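Local coordinates for Cys-Gly metallodipeptidase DUG1 (Saccharomyces cerevisiae, PDB 4G1P) that hydrolyses dipeptides, with high specificity for Cys-Gly, as a dinuclear zinc or manganese enzyme and as the catalytic subunit of the glutathione-degrading complex, at the interface of chains A and B. Coordinates in Å, arbitrary orientation; residue numbers count along the deposited sequence, not the author numbering. Chains: chain A/B, Cys-Gly metallodipeptidase DUG1.

The interface of chains A and B. Residues chain A 240-242, 376; chain B 300-302.
B:Leu302 lays its isobutyl group along the backbone of A:Val240, A:Val241 and A:Ala242, while its own amide is hydrogen-bonded to the first of these. The site is a short antiparallel bridge between two loop segments, pairing A:Val241 with B:Ser301, at the two-fold interface of the homodimer; its twin lies where the chains are exchanged. Two main-chain hydrogen bonds frame it. The N of B:Leu302 donates to the carbonyl O of A:Val240 at 2.7 Å, approaching from above the carbonyl plane and not on a lone pair. At the other end, the N of A:Ala242 gives a straighter hydrogen bond to the O of B:Thr300 at 2.9 Å, with a C=O...N angle of 167°.

The leucine forks over the chain A segment. With chi1 at -60°, CG points away from the leucine's own carbonyl carbon, which lays the branch over the partner segment. CD1 reaches towards A:Val240, 4.1 Å from its CA, and also meets the carbonyl O of A:Val241. The second branch, CD2, touches the methyl CB of A:Ala242 at 3.7 Å. An alanine in place of B:Leu302 would probably keep the backbone hydrogen bond but deprive the A:Ala242 methyl of its contact with CD2 across the interface and open a gap beside the A:Val240-A:Val241 peptide.

Beyond the B:Thr300 end of the bridge, the ring of A:Pro376 packs against the threonine. The ring carbons CB and CG of the proline face the threonine, CB lying 3.8 Å from the CA of B:Thr300. Rotation about chi1 (53°) directs the threonine methyl to the proline and carries the hydroxyl OG1 away from the ring. B:Ser301 adds little, its OG making a weak hydrogen bond to the O of A:Val240. The patch lies about 39 Å from the active-site A:Glu171, which suggests a role in assembly rather than in catalysis. At its proline end, the CG2 methyl of B:Thr300 rests 3.7 Å from the carbonyl O of A:Pro376.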
loop_
_atom_site.group_PDB
_atom_site.type_symbol
_atom_site.label_atom_id
_atom_site.label_comp_id
_atom_site.label_asym_id
_atom_site.label_seq_id
_atom_site.Cartn_x
_atom_site.Cartn_y
_atom_site.Cartn_z
ATOM N N VAL A 240 2.210 4.629 -23.694
ATOM C CA VAL A 240 2.352 5.932 -24.329
ATOM C C VAL A 240 2.934 7.007 -23.413
ATOM O O VAL A 240 3.557 7.945 -23.881
ATOM C CB VAL A 240 0.993 6.361 -24.939
ATOM C CG1 VAL A 240 0.461 7.628 -24.293
ATOM C CG2 VAL A 240 1.105 6.484 -26.453
ATOM N N VAL A 241 2.731 6.860 -22.105
ATOM C CA VAL A 241 3.365 7.722 -21.104
ATOM C C VAL A 241 4.313 6.888 -20.263
ATOM O O VAL A 241 4.107 5.691 -20.087
ATOM C CB VAL A 241 2.332 8.362 -20.169
ATOM C CG1 VAL A 241 1.221 9.029 -20.987
ATOM C CG2 VAL A 241 1.732 7.319 -19.259
ATOM N N ALA A 242 5.366 7.504 -19.755
ATOM C CA ALA A 242 6.322 6.760 -18.952
ATOM C C ALA A 242 5.744 6.527 -17.549
ATOM O O ALA A 242 5.046 7.393 -17.003
ATOM C CB ALA A 242 7.622 7.494 -18.881
ATOM N N PRO A 376 11.686 10.187 -18.918
ATOM C CA PRO A 376 11.257 11.580 -18.770
ATOM C C PRO A 376 10.807 11.909 -17.354
ATOM O O PRO A 376 10.531 13.061 -17.068
ATOM C CB PRO A 376 10.059 11.675 -19.716
ATOM C CG PRO A 376 9.540 10.292 -19.798
ATOM C CD PRO A 376 10.709 9.369 -19.655
ATOM N N THR B 300 5.788 13.717 -20.437
ATOM C CA THR B 300 6.395 12.412 -20.220
ATOM C C THR B 300 5.930 11.341 -21.196
ATOM O O THR B 300 5.915 10.153 -20.873
ATOM C CB THR B 300 6.184 11.925 -18.773
ATOM O OG1 THR B 300 4.787 11.975 -18.445
ATOM C CG2 THR B 300 6.960 12.806 -17.808
ATOM N N SER B 301 5.563 11.762 -22.397
ATOM C CA SER B 301 5.174 10.823 -23.430
ATOM C C SER B 301 6.338 9.932 -23.792
ATOM O O SER B 301 7.480 10.297 -23.592
ATOM C CB SER B 301 4.752 11.574 -24.682
ATOM O OG SER B 301 4.606 10.662 -25.758
ATOM N N LEU B 302 6.046 8.773 -24.354
ATOM C CA LEU B 302 7.085 7.888 -24.848
ATOM C C LEU B 302 7.319 8.040 -26.352
ATOM O O LEU B 302 8.199 7.396 -26.900
ATOM C CB LEU B 302 6.709 6.437 -24.544
ATOM C CG LEU B 302 6.515 6.029 -23.079
ATOM C CD1 LEU B 302 5.967 4.606 -23.004
ATOM C CD2 LEU B 302 7.825 6.146 -22.294
#